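PDB 1TPY: cyclopropane mycolic acid synthase MmaA2 from Mycobacterium tuberculosis, which converts a double bond of mycolic acids into a cis-cyclopropane ring, taking the methylene carbon from S-adenosyl-L-methionine. Local coordinates for residues Arg81-Tyr86 and Lys105-Met110. Residues are numbered along the deposited sequence; the frame is centred on the assembly and turned at random.
Sequences RAIAQY and KSFDEM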
loop_
_atom_site.group_PDB
_atom_site.type_symbol
_atom_site.label_atom_id
_atom_site.label_comp_id
_atom_site.label_asym_id
_atom_site.label_seq_id
_atom_site.Cartn_x
_atom_site.Cartn_y
_atom_site.Cartn_z
ATOM N N ARG A 81 -12.449 -5.651 6.394
ATOM C CA ARG A 81 -13.197 -4.470 6.833
ATOM C C ARG A 81 -14.268 -4.102 5.809
ATOM O O ARG A 81 -15.354 -3.637 6.162
ATOM C CB ARG A 81 -12.251 -3.280 7.020
ATOM C CG ARG A 81 -12.942 -1.963 7.388
ATOM C CD ARG A 81 -13.545 -1.991 8.795
ATOM N NE ARG A 81 -14.008 -0.665 9.205
ATOM C CZ ARG A 81 -14.648 -0.405 10.341
ATOM N NH1 ARG A 81 -14.911 -1.381 11.202
ATOM N NH2 ARG A 81 -15.026 0.840 10.620
ATOM N N ALA A 82 -13.962 -4.313 4.535
ATOM C CA ALA A 82 -14.909 -3.995 3.472
ATOM C C ALA A 82 -16.149 -4.890 3.579
ATOM O O ALA A 82 -17.271 -4.456 3.308
ATOM C CB ALA A 82 -14.240 -4.168 2.114
ATOM N N ILE A 83 -15.936 -6.140 3.975
ATOM C CA ILE A 83 -17.023 -7.094 4.126
ATOM C C ILE A 83 -17.981 -6.674 5.230
ATOM O O ILE A 83 -19.196 -6.630 5.034
ATOM C CB ILE A 83 -16.493 -8.487 4.493
ATOM C CG1 ILE A 83 -15.651 -9.041 3.343
ATOM C CG2 ILE A 83 -17.667 -9.419 4.832
ATOM C CD1 ILE A 83 -15.057 -10.394 3.630
ATOM N N ALA A 84 -17.415 -6.381 6.397
ATOM C CA ALA A 84 -18.188 -5.984 7.568
ATOM C C ALA A 84 -18.865 -4.623 7.434
ATOM O O ALA A 84 -20.045 -4.469 7.752
ATOM C CB ALA A 84 -17.290 -5.986 8.794
ATOM N N GLN A 85 -18.122 -3.639 6.951
ATOM C CA GLN A 85 -18.656 -2.294 6.824
ATOM C C GLN A 85 -19.481 -2.010 5.559
ATOM O O GLN A 85 -20.373 -1.165 5.585
ATOM C CB GLN A 85 -17.511 -1.289 6.922
ATOM C CG GLN A 85 -17.956 0.083 7.375
ATOM C CD GLN A 85 -18.169 0.168 8.880
ATOM O OE1 GLN A 85 -18.437 -0.833 9.551
ATOM N NE2 GLN A 85 -18.066 1.375 9.411
ATOM N N TYR A 86 -19.193 -2.694 4.453
ATOM C CA TYR A 86 -19.946 -2.442 3.223
ATOM C C TYR A 86 -20.666 -3.660 2.662
ATOM O O TYR A 86 -21.386 -3.568 1.660
ATOM C CB TYR A 86 -19.031 -1.828 2.156
ATOM C CG TYR A 86 -18.393 -0.537 2.619
ATOM C CD1 TYR A 86 -17.206 -0.550 3.344
ATOM C CD2 TYR A 86 -19.015 0.697 2.388
ATOM C CE1 TYR A 86 -16.646 0.626 3.835
ATOM C CE2 TYR A 86 -18.464 1.880 2.874
ATOM C CZ TYR A 86 -17.278 1.837 3.597
ATOM O OH TYR A 86 -16.713 3.000 4.073
ATOM N N LYS A 105 -6.340 -17.967 5.713
ATOM C CA LYS A 105 -6.638 -18.412 7.064
ATOM C C LYS A 105 -7.647 -17.473 7.741
ATOM O O LYS A 105 -8.664 -17.926 8.276
ATOM C CB LYS A 105 -5.325 -18.484 7.851
ATOM C CG LYS A 105 -5.437 -18.794 9.326
ATOM C CD LYS A 105 -4.039 -18.824 9.952
ATOM C CE LYS A 105 -4.077 -18.679 11.474
ATOM N NZ LYS A 105 -4.886 -19.741 12.129
ATOM N N SER A 106 -7.380 -16.168 7.699
ATOM C CA SER A 106 -8.283 -15.192 8.318
ATOM C C SER A 106 -9.679 -15.247 7.682
ATOM O O SER A 106 -10.690 -15.032 8.353
ATOM C CB SER A 106 -7.723 -13.773 8.183
ATOM O OG SER A 106 -8.030 -13.223 6.910
ATOM N N PHE A 107 -9.728 -15.521 6.385
ATOM C CA PHE A 107 -11.004 -15.613 5.687
ATOM C C PHE A 107 -11.797 -16.809 6.199
ATOM O O PHE A 107 -12.999 -16.713 6.442
ATOM C CB PHE A 107 -10.770 -15.732 4.174
ATOM C CG PHE A 107 -10.611 -14.405 3.475
ATOM C CD1 PHE A 107 -10.063 -14.338 2.198
ATOM C CD2 PHE A 107 -11.027 -13.223 4.086
ATOM C CE1 PHE A 107 -9.931 -13.109 1.538
ATOM C CE2 PHE A 107 -10.901 -11.995 3.436
ATOM C CZ PHE A 107 -10.351 -11.939 2.159
ATOM N N ASP A 108 -11.108 -17.930 6.375
ATOM C CA ASP A 108 -11.725 -19.155 6.868
ATOM C C ASP A 108 -12.331 -18.965 8.252
ATOM O O ASP A 108 -13.400 -19.501 8.555
ATOM C CB ASP A 108 -10.680 -20.272 6.913
ATOM C CG ASP A 108 -10.254 -20.727 5.528
ATOM O OD1 ASP A 108 -9.200 -21.389 5.417
ATOM O OD2 ASP A 108 -10.981 -20.432 4.555
ATOM N N GLU A 109 -11.644 -18.195 9.088
ATOM C CA GLU A 109 -12.094 -17.934 10.448
ATOM C C GLU A 109 -13.237 -16.927 10.522
ATOM O O GLU A 109 -13.764 -16.667 11.601
ATOM C CB GLU A 109 -10.923 -17.436 11.300
ATOM C CG GLU A 109 -9.871 -18.492 11.605
ATOM C CD GLU A 109 -8.728 -17.948 12.454
ATOM O OE1 GLU A 109 -7.910 -17.165 11.925
ATOM O OE2 GLU A 109 -8.653 -18.299 13.655
ATOM N N MET A 110 -13.614 -16.357 9.382
ATOM C CA MET A 110 -14.705 -15.388 9.342
ATOM C C MET A 110 -16.041 -16.084 9.181
ATOM O O MET A 110 -16.161 -17.051 8.433
ATOM C CB MET A 110 -14.533 -14.420 8.175
ATOM C CG MET A 110 -13.457 -13.384 8.355
ATOM S SD MET A 110 -13.527 -12.200 6.999
ATOM C CE MET A 110 -14.699 -10.996 7.671
#
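Ile83 and Met110 reach toward each other tip to tip and carry most of this small apolar contact. It joins helix 77-86 of the Rossmann-type methyltransferase fold to the last turn of helix 97-108 and the turn that follows it. Strand 89-94 links the two helices in sequence. Ile83 CD1 lies 4.1 Å from Met110 CE, and Met110 SD is equally near that methyl. The isoleucine thus meets the thioether end of the methionine, not its CB or CG. Phe107 adds a looser touch, with its CE2 4.5 Å from Ile83 CD1. The methyl approaches that ring obliquely. No hydrogen bond crosses between the segments, and they bury just 107 Å² together.

The torsions explain the reach. In Ile83, CG1 stands anti to the carbonyl carbon and the chain runs on extended to CD1 (chi2 178°). Met110 is also extended as far as SD, then bends at chi3 (89°) to set its CE. The backbones stay well apart: the CA atoms of Ile83 and Met110 are 10.1 Å from each other.

Other residues fill in the surroundings. Val90 of strand 89-94 touches both Ile83 and Phe107, so the pair of helices packs on the sheet here. Arg80 lies against both Phe107 and Met110, and Thr112 and Arg114 touch Ile83. The contact is structural packing, set back from the cofactor: the Phe107 side chain is about 12 Å from the bound S-adenosyl-L-homocysteine.

Met110 follows the end of helix 97-108, where the backbone bonding changes. Glu109 N still bonds to Lys105 O at 3.1 Å, a regular helical step. The next bond spans three residues, from Met110 N to Phe107 O at 3.0 Å, and Arg116 NE also donates to that same Phe107 O.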